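Local structure of CghA (Chaetomium globosum, 6KBC) at residues T167-Q170 / E174-V177; V245-Q248 / V253-V256; A273-D278 / L327-A332; K280-A285 / E337-D342; R344-W349 / H383-T388. The protein is a two-domain, strand-rich protein of the calycin clan that holds the ligand WK1 in a pocket. All coordinates share one frame; numbering follows the deposited sequence.

Interaction 1 (T167-Q170 / E174-V177); sequences TLPQ and EAEV
P169 and E174 make the closest backbone approach of this short-range contact, in which the loop 167-170 is folded against the weakly bonded helical turn at 174-175. The packing is apolar and centred on the proline ring. CB of P169 lies 3.5 Å from both the carbonyl carbon C of E174 and the N of A175, so the ring rests on the peptide link between those two residues. Further along the ring, CG of P169 meets the methyl CB of A175 at 3.8 Å, while CB of E174 sits 3.7 Å from the proline CB.

The polar part is a side chain turned back to the main chain. E174 places its CG beside its own backbone N and anti to its carbonyl carbon (chi1 -59°), then runs on extended, which carries the carboxylate over to Q170. There the Q170 N donates to OE2 of E174 at 2.8 Å, with 155° at the hydrogen. The donor comes in on the anti side of the oxygen, 25° out of the carboxylate plane. The same OE2 also lies 3.2 Å from CB of Q170, which packs close beside the acceptor.

Neighbouring bonds hold both halves of the turn: the backbone of P169 pairs with N29, E174 N is bonded to S171 OG, and the backbone of A175 pairs with W183. P169 and A175 lean on F184 and Y182 of strand 181-200. Together these features make a compact connection, a loop closed onto one helical turn, which joins strand 154-162 to strand 181-200 in the N-terminal, strand-dominated domain.

Interaction 2 (V245-Q248 / V253-V256); sequences VRAQ and VMAV
V245 and V256 form one end of an antiparallel beta hairpin, built from strands 239-249 and 252-261 in the C-terminal, calycin-like domain. The short axes run 4.5 Å apart, at 176°. Two hydrogen-bonded pairs, V245 with V256 and A247 with M254, alternate with the non-hydrogen-bonded pairs R246 with A255 and Q248 with V253. Of the four backbone bonds, M254 N to A247 O (2.9 Å) is the straightest, at 169°.

M254 illustrates how a side chain exploits such a pairing. Its CB leaves the strand on the face shared with V245, A247 and V256. A chi1 of 71° tucks CG in over the main chain and lays it against the cross-strand neighbour, 3.8 Å from CB of A247. The same CG has CG1 of V245 at 4.2 Å. A bend at chi2 sets SD of M254, still 4.0 Å from CB of A247, and a second at chi3 turns CE toward F341 of strand 338-346, on which it packs across the domain interior.

On the other face, R246 points out beside A255, and Q248 beside V253. The R246 guanidinium is claimed from elsewhere in the fold: NE by D52 and NH2 by D227, both as salt bridges. Back on the face of M254, V245 and V256 run alongside each other in the same direction, with their CB atoms 3.7 Å apart.

Interaction 3 (A273-D278 / L327-A332); sequences AALYRD and LEFRSA
Two strands of the curled sheet of the C-terminal, calycin-type domain pack across its interior through L275 and F329, their short axes crossing at -77° and 8.4 Å apart. The contact is a buried, apolar piece of the domain core. F329 presents one ring face to the strand 273-277. CB of L275 sits 3.6 Å above that face, over the ring centre, a CH-pi contact only 10° off the normal. With CG of L275 anti to the backbone N (chi1 178°), the leucine branch is carried toward the base of the phenylalanine, and CD2 comes to 3.8 Å from CB of F329. The far part of the ring reaches the main chain: CE1 of F329 lies 3.8 Å from C of A274 and approaches the methyl of A273 at 4.1 Å. M254 and F341 extend the cluster around L275.

On the other side of strand 327-330, the buried E328 and R330 pair with each other. R330 grips side-on, both nitrogens reaching one oxygen from the same face of the carboxylate and both keeping that oxygen in the guanidinium plane. NH2 of R330 lies 3.0 Å and NE 3.1 Å from OE2 of E328, an atom that also takes a salt bridge from R304.

Interaction 4 (K280-A285 / E337-D342); sequences KIVSNA and EKWSFD
Two torsions bring V282 and W339 together. In W339, CG stands beside the backbone N and anti to the carbonyl carbon (chi1 -55°), which sends the indole across the interior toward strand 280-285. In V282, chi1 of -63° sets CG2 between the backbone N and the carbonyl carbon, and that is the branch laid on the ring.

The two side chains meet at about a right angle. CG2 of V282 rides 3.7 Å above the six-membered ring, offset toward its rim, in a CH-pi contact 20° off the normal. CB of V282 follows at 3.7 Å from CH2 of W339. The valine carbonyl joins in, with O of V282 3.6 Å from the same CH2. S283 adds a loose approach of CB, 4.4 Å from CZ3 of W339; its OG is hydrogen-bonded to O of R330.

A classic beta bulge opposite L275 takes in V282 and S283, so two consecutive side chains can be directed inward at this place. The opposite face of the indole is covered from within its own segment, where CB of E337 lies above the plane near the rim. The indole thus has aliphatic carbons on both faces, while L275 and the rings of F329 and Y252 also pack on it. Across these strands the cohesion comes from dispersion and CH-pi contact, with shape rather than polar pairing setting the fit.

Interaction 5 (R344-W349 / H383-T388); sequences RHHQAW and HGWGMT
Aromatic contacts join H346 to W385 and W349 to M387, where the chain turns a corner at Q347 and passes along strand 382-392 in the C-terminal domain. The first pair is T-shaped. W385 turns the edge of its six-membered ring toward the face of H346, with planes at 78° and centroids 4.9 Å apart; CZ3 of W385 comes to 3.6 Å from CG of H346. At the corner itself, H346 and Q347 share V368 as their partner, forming a classic beta bulge.

The second pair is a Met-aromatic contact at the rim of the indole. In M387, a chi1 of 57° holds CG above its own backbone and a bend at chi3 follows, which folds the chain around one corner of the ring: CZ3 of W349 has CB, SD and CE of M387 each at 3.6 Å. The sulfur lies near the ring plane, 83° off the normal. To one side, H345 and T388 approach loosely, and their polar ends converge on OE1 of E390.

Both contacts use a ring edge, whose C-H groups carry slight positive charge. Such an edge probably suits the pi cloud of the imidazole in one case and would favour the sulfur's lone-pair density in the other.

Interactions 2 to 5 belong to the C-terminal domain, and interaction 1 to the N-terminal one. Interactions 3 and 4 are practically one cluster: their centres are 2 Å apart, they alternate along the chain, and F329 N is 2.7 Å from W339 O. Interaction 2 connects this core to interaction 5, with V253 O 2.7 Å from Y276 N on one side and R246 O 2.8 Å from M387 N on the other. Interaction 1 touches strand 273-277 from the N-terminal domain, where CB of T167 packs 3.8 Å from OH of Y276. The side chains of M387, R246, A175 and A273 lie about 6, 8, 12 and 13 Å from WK1.

Interaction 1 (T167-Q170 / E174-V177)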
# COMPACT_ATOMS: atom_id res chain seq x y z
N THR A 167 9.71 -10.29 -6.36
CA THR A 167 9.19 -8.95 -6.11
C THR A 167 10.24 -7.85 -5.99
O THR A 167 9.93 -6.67 -6.19
CB THR A 167 8.36 -8.97 -4.82
OG1 THR A 167 7.68 -7.71 -4.67
CG2 THR A 167 9.25 -9.22 -3.59
N LEU A 168 11.48 -8.20 -5.63
CA LEU A 168 12.36 -7.13 -5.17
C LEU A 168 12.89 -6.34 -6.38
O LEU A 168 13.17 -6.93 -7.43
CB LEU A 168 13.52 -7.70 -4.34
CG LEU A 168 13.08 -8.29 -2.99
CD1 LEU A 168 14.23 -9.04 -2.27
CD2 LEU A 168 12.52 -7.21 -2.06
N PRO A 169 13.02 -5.02 -6.26
CA PRO A 169 13.53 -4.24 -7.39
C PRO A 169 15.01 -4.47 -7.58
O PRO A 169 15.78 -4.56 -6.62
CB PRO A 169 13.24 -2.79 -6.98
CG PRO A 169 13.28 -2.83 -5.49
CD PRO A 169 12.72 -4.17 -5.10
N GLN A 170 15.40 -4.58 -8.85
CA GLN A 170 16.77 -4.90 -9.22
C GLN A 170 17.57 -3.66 -9.58
O GLN A 170 18.75 -3.78 -9.93
CB GLN A 170 16.75 -5.88 -10.39
CG GLN A 170 16.03 -7.22 -10.14
CD GLN A 170 16.47 -7.96 -8.88
OE1 GLN A 170 15.88 -7.81 -7.81
NE2 GLN A 170 17.54 -8.74 -9.00
N GLU A 174 13.24 0.12 -11.01
CA GLU A 174 12.25 -0.86 -10.59
C GLU A 174 11.67 -0.56 -9.21
O GLU A 174 10.59 -1.07 -8.89
CB GLU A 174 12.88 -2.25 -10.61
CG GLU A 174 13.40 -2.62 -11.99
CD GLU A 174 13.60 -4.12 -12.15
OE1 GLU A 174 13.50 -4.62 -13.29
OE2 GLU A 174 13.87 -4.79 -11.13
N ALA A 175 12.33 0.25 -8.40
CA ALA A 175 11.78 0.64 -7.12
C ALA A 175 10.89 1.87 -7.21
O ALA A 175 10.16 2.17 -6.26
CB ALA A 175 12.91 0.92 -6.12
N GLU A 176 10.94 2.58 -8.33
CA GLU A 176 10.22 3.83 -8.45
C GLU A 176 8.73 3.58 -8.63
O GLU A 176 8.32 2.62 -9.28
CB GLU A 176 10.76 4.61 -9.65
CG GLU A 176 12.12 5.24 -9.41
CD GLU A 176 12.55 6.15 -10.54
OE1 GLU A 176 12.22 5.86 -11.71
OE2 GLU A 176 13.21 7.17 -10.25
N VAL A 177 7.93 4.46 -8.04
CA VAL A 177 6.53 4.63 -8.41
C VAL A 177 6.32 5.93 -9.18
O VAL A 177 5.23 6.15 -9.74
CB VAL A 177 5.62 4.59 -7.17
CG1 VAL A 177 5.90 5.78 -6.27
CG2 VAL A 177 4.14 4.48 -7.54

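Interaction 2 (V245-Q248 / V253-V256)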
# COMPACT_ATOMS: atom_id res chain seq x y z
N VAL A 245 -3.86 -0.92 -4.92
CA VAL A 245 -4.66 -2.13 -5.10
C VAL A 245 -3.91 -3.31 -4.53
O VAL A 245 -2.71 -3.48 -4.79
CB VAL A 245 -4.96 -2.44 -6.58
CG1 VAL A 245 -5.74 -3.74 -6.70
CG2 VAL A 245 -5.69 -1.32 -7.25
N ARG A 246 -4.62 -4.18 -3.81
CA ARG A 246 -4.15 -5.54 -3.60
C ARG A 246 -5.35 -6.45 -3.74
O ARG A 246 -6.35 -6.25 -3.05
CB ARG A 246 -3.49 -5.74 -2.24
CG ARG A 246 -2.89 -7.15 -2.12
CD ARG A 246 -2.44 -7.47 -0.70
NE ARG A 246 -1.64 -6.40 -0.11
CZ ARG A 246 -0.38 -6.11 -0.44
NH1 ARG A 246 0.26 -6.80 -1.38
NH2 ARG A 246 0.24 -5.13 0.20
N ALA A 247 -5.28 -7.42 -4.65
CA ALA A 247 -6.43 -8.26 -4.91
C ALA A 247 -5.97 -9.66 -5.29
O ALA A 247 -4.90 -9.83 -5.87
CB ALA A 247 -7.30 -7.72 -6.05
N GLN A 248 -6.83 -10.63 -5.01
CA GLN A 248 -6.61 -12.02 -5.40
C GLN A 248 -7.89 -12.55 -6.02
O GLN A 248 -8.98 -12.36 -5.46
CB GLN A 248 -6.21 -12.88 -4.20
CG GLN A 248 -6.03 -14.37 -4.59
CD GLN A 248 -5.55 -15.23 -3.44
OE1 GLN A 248 -6.06 -15.13 -2.32
NE2 GLN A 248 -4.55 -16.05 -3.70
N VAL A 253 -2.87 -12.87 -8.45
CA VAL A 253 -2.63 -11.92 -7.38
C VAL A 253 -2.11 -10.64 -8.02
O VAL A 253 -1.19 -10.69 -8.84
CB VAL A 253 -1.63 -12.46 -6.34
CG1 VAL A 253 -1.19 -11.36 -5.40
CG2 VAL A 253 -2.28 -13.61 -5.56
N MET A 254 -2.71 -9.52 -7.67
CA MET A 254 -2.34 -8.25 -8.29
C MET A 254 -2.15 -7.19 -7.22
O MET A 254 -2.88 -7.15 -6.22
CB MET A 254 -3.37 -7.77 -9.33
CG MET A 254 -4.70 -7.29 -8.79
SD MET A 254 -6.11 -7.71 -9.86
CE MET A 254 -6.03 -9.50 -10.03
N ALA A 255 -1.13 -6.36 -7.42
CA ALA A 255 -0.83 -5.30 -6.48
C ALA A 255 -0.39 -4.09 -7.27
O ALA A 255 0.33 -4.22 -8.27
CB ALA A 255 0.24 -5.72 -5.47
N VAL A 256 -0.88 -2.92 -6.89
CA VAL A 256 -0.74 -1.73 -7.71
C VAL A 256 -0.48 -0.54 -6.81
O VAL A 256 -1.12 -0.39 -5.77
CB VAL A 256 -2.00 -1.45 -8.57
CG1 VAL A 256 -1.87 -0.11 -9.31
CG2 VAL A 256 -2.24 -2.57 -9.56

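Interaction 3 (A273-D278 / L327-A332)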
# COMPACT_ATOMS: atom_id res chain seq x y z
N ALA A 273 3.59 -1.90 -10.20
CA ALA A 273 2.51 -2.87 -10.09
C ALA A 273 3.01 -4.23 -10.53
O ALA A 273 4.02 -4.35 -11.23
CB ALA A 273 1.29 -2.48 -10.94
N ALA A 274 2.26 -5.25 -10.15
CA ALA A 274 2.64 -6.60 -10.51
C ALA A 274 1.40 -7.46 -10.58
O ALA A 274 0.49 -7.33 -9.76
CB ALA A 274 3.64 -7.18 -9.50
N LEU A 275 1.36 -8.35 -11.57
CA LEU A 275 0.36 -9.39 -11.65
C LEU A 275 1.07 -10.74 -11.58
O LEU A 275 2.07 -10.95 -12.28
CB LEU A 275 -0.47 -9.30 -12.91
CG LEU A 275 -1.52 -10.40 -13.08
CD1 LEU A 275 -2.64 -10.25 -12.05
CD2 LEU A 275 -2.06 -10.36 -14.51
N TYR A 276 0.57 -11.63 -10.74
CA TYR A 276 1.09 -12.97 -10.62
C TYR A 276 -0.01 -13.94 -11.00
O TYR A 276 -1.19 -13.65 -10.81
CB TYR A 276 1.56 -13.25 -9.20
CG TYR A 276 2.60 -12.30 -8.70
CD1 TYR A 276 2.24 -11.10 -8.10
CD2 TYR A 276 3.96 -12.62 -8.78
CE1 TYR A 276 3.20 -10.22 -7.62
CE2 TYR A 276 4.93 -11.75 -8.31
CZ TYR A 276 4.54 -10.55 -7.74
OH TYR A 276 5.48 -9.68 -7.25
N ARG A 277 0.38 -15.07 -11.56
CA ARG A 277 -0.53 -16.19 -11.78
C ARG A 277 0.11 -17.41 -11.14
O ARG A 277 1.20 -17.82 -11.53
CB ARG A 277 -0.79 -16.43 -13.26
CG ARG A 277 -1.91 -17.43 -13.53
CD ARG A 277 -2.05 -17.75 -15.01
NE ARG A 277 -3.44 -18.06 -15.36
CZ ARG A 277 -4.05 -19.22 -15.11
NH1 ARG A 277 -3.40 -20.21 -14.49
NH2 ARG A 277 -5.31 -19.39 -15.47
N ASP A 278 -0.56 -17.96 -10.13
CA ASP A 278 -0.01 -19.06 -9.33
C ASP A 278 1.40 -18.75 -8.85
O ASP A 278 2.27 -19.61 -8.84
CB ASP A 278 -0.04 -20.37 -10.09
CG ASP A 278 -1.44 -20.85 -10.35
OD1 ASP A 278 -2.22 -20.92 -9.38
OD2 ASP A 278 -1.75 -21.16 -11.52
N LEU A 327 -8.45 -2.92 -14.13
CA LEU A 327 -7.02 -3.12 -14.24
C LEU A 327 -6.76 -4.01 -15.44
O LEU A 327 -7.19 -5.17 -15.46
CB LEU A 327 -6.42 -3.80 -13.00
CG LEU A 327 -6.52 -3.08 -11.67
CD1 LEU A 327 -5.77 -3.91 -10.62
CD2 LEU A 327 -5.95 -1.68 -11.80
N GLU A 328 -6.03 -3.50 -16.42
CA GLU A 328 -5.65 -4.28 -17.58
C GLU A 328 -4.14 -4.43 -17.55
O GLU A 328 -3.41 -3.45 -17.73
CB GLU A 328 -6.11 -3.62 -18.86
CG GLU A 328 -5.66 -4.31 -20.13
CD GLU A 328 -5.76 -3.34 -21.28
OE1 GLU A 328 -6.74 -3.43 -22.04
OE2 GLU A 328 -4.87 -2.47 -21.40
N PHE A 329 -3.66 -5.65 -17.31
CA PHE A 329 -2.23 -5.91 -17.32
C PHE A 329 -1.82 -6.42 -18.69
O PHE A 329 -2.55 -7.18 -19.32
CB PHE A 329 -1.85 -6.96 -16.26
CG PHE A 329 -1.86 -6.44 -14.87
CD1 PHE A 329 -0.71 -5.89 -14.32
CD2 PHE A 329 -3.01 -6.51 -14.10
CE1 PHE A 329 -0.71 -5.43 -13.01
CE2 PHE A 329 -3.02 -6.05 -12.80
CZ PHE A 329 -1.86 -5.51 -12.25
N ARG A 330 -0.65 -5.99 -19.15
CA ARG A 330 -0.10 -6.49 -20.40
C ARG A 330 1.26 -7.11 -20.14
O ARG A 330 2.03 -6.62 -19.32
CB ARG A 330 0.05 -5.38 -21.44
CG ARG A 330 -1.23 -4.64 -21.68
CD ARG A 330 -1.16 -3.84 -22.96
NE ARG A 330 -2.31 -2.95 -23.02
CZ ARG A 330 -2.48 -2.00 -23.93
NH1 ARG A 330 -1.57 -1.83 -24.89
NH2 ARG A 330 -3.57 -1.23 -23.86
N SER A 331 1.54 -8.19 -20.86
CA SER A 331 2.85 -8.81 -20.85
C SER A 331 3.54 -8.56 -22.19
O SER A 331 2.95 -8.81 -23.24
CB SER A 331 2.74 -10.31 -20.60
OG SER A 331 3.96 -10.94 -20.98
N ALA A 332 4.78 -8.07 -22.14
CA ALA A 332 5.64 -8.02 -23.33
C ALA A 332 6.35 -9.35 -23.58
O ALA A 332 7.28 -9.41 -24.40
CB ALA A 332 6.66 -6.90 -23.20

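Interaction 4 (K280-A285 / E337-D342)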
# COMPACT_ATOMS: atom_id res chain seq x y z
N LYS A 280 3.78 -17.00 -10.13
CA LYS A 280 4.75 -16.58 -11.13
C LYS A 280 4.38 -15.17 -11.60
O LYS A 280 3.22 -14.90 -11.90
CB LYS A 280 4.71 -17.55 -12.30
CG LYS A 280 5.15 -18.93 -11.86
CD LYS A 280 5.19 -19.93 -12.98
CE LYS A 280 5.53 -21.28 -12.39
NZ LYS A 280 6.92 -21.24 -11.85
N ILE A 281 5.37 -14.28 -11.67
CA ILE A 281 5.09 -12.93 -12.13
C ILE A 281 4.82 -12.96 -13.63
O ILE A 281 5.62 -13.47 -14.41
CB ILE A 281 6.21 -11.96 -11.75
CG1 ILE A 281 5.78 -10.51 -12.04
CG2 ILE A 281 7.55 -12.35 -12.39
CD1 ILE A 281 6.39 -9.49 -11.11
N VAL A 282 3.66 -12.46 -14.03
CA VAL A 282 3.29 -12.50 -15.44
C VAL A 282 3.18 -11.10 -16.03
O VAL A 282 3.18 -10.96 -17.27
CB VAL A 282 2.00 -13.31 -15.67
CG1 VAL A 282 2.23 -14.79 -15.26
CG2 VAL A 282 0.82 -12.72 -14.90
N SER A 283 3.14 -10.07 -15.20
CA SER A 283 3.30 -8.69 -15.66
C SER A 283 4.07 -7.93 -14.59
O SER A 283 3.56 -7.73 -13.48
CB SER A 283 1.95 -8.03 -15.95
OG SER A 283 2.14 -6.74 -16.55
N ASN A 284 5.29 -7.52 -14.91
CA ASN A 284 6.07 -6.64 -14.05
C ASN A 284 5.82 -5.22 -14.53
O ASN A 284 6.57 -4.66 -15.34
CB ASN A 284 7.55 -7.02 -14.10
CG ASN A 284 8.41 -6.15 -13.21
OD1 ASN A 284 7.91 -5.45 -12.35
ND2 ASN A 284 9.72 -6.20 -13.43
N ALA A 285 4.74 -4.62 -14.03
CA ALA A 285 4.15 -3.44 -14.67
C ALA A 285 4.73 -2.18 -14.05
O ALA A 285 4.27 -1.72 -13.00
CB ALA A 285 2.63 -3.48 -14.56
N GLU A 337 0.22 -11.81 -23.62
CA GLU A 337 -1.02 -11.98 -22.88
C GLU A 337 -1.46 -10.65 -22.30
O GLU A 337 -0.65 -9.78 -21.97
CB GLU A 337 -0.85 -13.01 -21.77
CG GLU A 337 -0.63 -14.43 -22.29
CD GLU A 337 0.12 -15.30 -21.31
OE1 GLU A 337 1.24 -14.90 -20.90
OE2 GLU A 337 -0.41 -16.37 -20.94
N LYS A 338 -2.78 -10.49 -22.22
CA LYS A 338 -3.42 -9.40 -21.50
C LYS A 338 -4.39 -10.00 -20.52
O LYS A 338 -5.11 -10.96 -20.84
CB LYS A 338 -4.15 -8.44 -22.46
CG LYS A 338 -3.24 -7.63 -23.33
CD LYS A 338 -3.87 -6.29 -23.83
CE LYS A 338 -5.35 -6.43 -24.12
NZ LYS A 338 -5.97 -5.13 -24.62
N TRP A 339 -4.42 -9.44 -19.32
CA TRP A 339 -5.43 -9.80 -18.34
C TRP A 339 -6.20 -8.55 -17.98
O TRP A 339 -5.62 -7.46 -17.85
CB TRP A 339 -4.79 -10.41 -17.10
CG TRP A 339 -3.90 -11.58 -17.39
CD1 TRP A 339 -4.23 -12.91 -17.30
CD2 TRP A 339 -2.53 -11.53 -17.81
NE1 TRP A 339 -3.14 -13.69 -17.64
CE2 TRP A 339 -2.08 -12.87 -17.94
CE3 TRP A 339 -1.63 -10.49 -18.07
CZ2 TRP A 339 -0.78 -13.19 -18.34
CZ3 TRP A 339 -0.33 -10.82 -18.44
CH2 TRP A 339 0.08 -12.15 -18.58
N SER A 340 -7.51 -8.68 -17.83
CA SER A 340 -8.36 -7.56 -17.45
C SER A 340 -9.19 -7.97 -16.25
O SER A 340 -9.78 -9.05 -16.24
CB SER A 340 -9.28 -7.14 -18.60
OG SER A 340 -9.84 -5.88 -18.30
N PHE A 341 -9.21 -7.11 -15.24
CA PHE A 341 -9.99 -7.36 -14.04
C PHE A 341 -10.82 -6.14 -13.72
O PHE A 341 -10.34 -5.00 -13.84
CB PHE A 341 -9.11 -7.70 -12.82
CG PHE A 341 -8.19 -8.86 -13.07
CD1 PHE A 341 -8.62 -10.16 -12.85
CD2 PHE A 341 -6.91 -8.64 -13.55
CE1 PHE A 341 -7.76 -11.24 -13.08
CE2 PHE A 341 -6.06 -9.72 -13.79
CZ PHE A 341 -6.50 -11.01 -13.56
N ASP A 342 -12.05 -6.38 -13.31
CA ASP A 342 -12.89 -5.32 -12.78
C ASP A 342 -12.89 -5.44 -11.27
O ASP A 342 -13.15 -6.53 -10.73
CB ASP A 342 -14.30 -5.40 -13.35
CG ASP A 342 -14.37 -4.84 -14.77
OD1 ASP A 342 -13.31 -4.41 -15.30
OD2 ASP A 342 -15.47 -4.79 -15.33

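Interaction 5 (R344-W349 / H383-T388)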
# COMPACT_ATOMS: atom_id res chain seq x y z
N ARG A 344 -14.77 -3.93 -8.29
CA ARG A 344 -15.95 -3.13 -8.05
C ARG A 344 -16.13 -2.92 -6.56
O ARG A 344 -15.99 -3.86 -5.77
CB ARG A 344 -17.19 -3.74 -8.69
CG ARG A 344 -17.03 -3.76 -10.20
CD ARG A 344 -18.20 -4.40 -10.93
NE ARG A 344 -17.99 -4.31 -12.37
CZ ARG A 344 -18.34 -3.26 -13.11
NH1 ARG A 344 -18.93 -2.21 -12.54
NH2 ARG A 344 -18.10 -3.26 -14.42
N HIS A 345 -16.43 -1.67 -6.18
CA HIS A 345 -16.58 -1.28 -4.79
C HIS A 345 -17.68 -2.09 -4.12
O HIS A 345 -18.86 -1.95 -4.47
CB HIS A 345 -16.91 0.20 -4.68
CG HIS A 345 -15.83 1.10 -5.23
ND1 HIS A 345 -16.10 2.36 -5.71
CD2 HIS A 345 -14.50 0.91 -5.37
CE1 HIS A 345 -14.97 2.91 -6.13
NE2 HIS A 345 -13.98 2.06 -5.91
N HIS A 346 -17.30 -2.92 -3.15
CA HIS A 346 -18.23 -3.77 -2.43
C HIS A 346 -18.57 -3.23 -1.06
O HIS A 346 -19.73 -3.24 -0.66
CB HIS A 346 -17.66 -5.19 -2.31
CG HIS A 346 -18.57 -6.11 -1.56
ND1 HIS A 346 -19.69 -6.68 -2.13
CD2 HIS A 346 -18.54 -6.54 -0.27
CE1 HIS A 346 -20.31 -7.42 -1.22
NE2 HIS A 346 -19.63 -7.36 -0.09
N GLN A 347 -17.58 -2.73 -0.33
CA GLN A 347 -17.81 -2.19 1.00
C GLN A 347 -17.01 -0.92 1.14
O GLN A 347 -15.81 -0.92 0.87
CB GLN A 347 -17.41 -3.19 2.11
CG GLN A 347 -17.69 -2.63 3.50
CD GLN A 347 -17.25 -3.55 4.63
OE1 GLN A 347 -16.81 -4.69 4.41
NE2 GLN A 347 -17.34 -3.04 5.86
N ALA A 348 -17.68 0.13 1.60
CA ALA A 348 -17.01 1.39 1.89
C ALA A 348 -16.21 1.24 3.17
O ALA A 348 -16.77 1.04 4.25
CB ALA A 348 -18.04 2.51 2.04
N TRP A 349 -14.89 1.35 3.06
CA TRP A 349 -14.00 1.07 4.17
C TRP A 349 -13.65 2.35 4.93
O TRP A 349 -13.88 2.47 6.13
CB TRP A 349 -12.76 0.38 3.62
CG TRP A 349 -11.79 -0.14 4.63
CD1 TRP A 349 -11.79 0.07 5.98
CD2 TRP A 349 -10.63 -0.93 4.34
NE1 TRP A 349 -10.71 -0.57 6.56
CE2 TRP A 349 -9.98 -1.19 5.57
CE3 TRP A 349 -10.09 -1.45 3.17
CZ2 TRP A 349 -8.81 -1.94 5.65
CZ3 TRP A 349 -8.92 -2.20 3.25
CH2 TRP A 349 -8.30 -2.42 4.48
N HIS A 383 -12.99 -15.09 -9.89
CA HIS A 383 -13.72 -14.30 -8.92
C HIS A 383 -12.89 -14.19 -7.65
O HIS A 383 -12.31 -15.17 -7.19
CB HIS A 383 -15.11 -14.90 -8.60
CG HIS A 383 -15.93 -14.04 -7.68
ND1 HIS A 383 -15.78 -14.08 -6.31
CD2 HIS A 383 -16.83 -13.06 -7.94
CE1 HIS A 383 -16.60 -13.20 -5.76
NE2 HIS A 383 -17.25 -12.57 -6.72
N GLY A 384 -12.83 -13.00 -7.09
CA GLY A 384 -12.06 -12.83 -5.89
C GLY A 384 -12.35 -11.52 -5.22
O GLY A 384 -13.38 -10.88 -5.46
N TRP A 385 -11.42 -11.13 -4.37
CA TRP A 385 -11.61 -10.03 -3.43
C TRP A 385 -10.30 -9.27 -3.30
O TRP A 385 -9.21 -9.81 -3.53
CB TRP A 385 -12.06 -10.56 -2.07
CG TRP A 385 -13.38 -11.19 -2.20
CD1 TRP A 385 -13.66 -12.52 -2.40
CD2 TRP A 385 -14.62 -10.51 -2.21
NE1 TRP A 385 -15.02 -12.70 -2.51
CE2 TRP A 385 -15.63 -11.48 -2.40
CE3 TRP A 385 -14.98 -9.17 -2.07
CZ2 TRP A 385 -16.98 -11.15 -2.45
CZ3 TRP A 385 -16.32 -8.84 -2.10
CH2 TRP A 385 -17.30 -9.83 -2.30
N GLY A 386 -10.41 -8.02 -2.92
CA GLY A 386 -9.22 -7.22 -2.75
C GLY A 386 -9.57 -5.93 -2.05
O GLY A 386 -10.68 -5.75 -1.56
N MET A 387 -8.59 -5.04 -1.99
CA MET A 387 -8.85 -3.74 -1.43
C MET A 387 -8.29 -2.71 -2.39
O MET A 387 -7.36 -2.98 -3.14
CB MET A 387 -8.20 -3.58 -0.05
CG MET A 387 -6.73 -3.80 -0.06
SD MET A 387 -6.01 -3.61 1.59
CE MET A 387 -6.76 -5.02 2.44
N THR A 388 -8.90 -1.52 -2.38
CA THR A 388 -8.34 -0.39 -3.10
C THR A 388 -8.28 0.80 -2.17
O THR A 388 -9.10 0.96 -1.26
CB THR A 388 -9.15 -0.00 -4.38
OG1 THR A 388 -10.47 0.40 -4.01
CG2 THR A 388 -9.22 -1.16 -5.38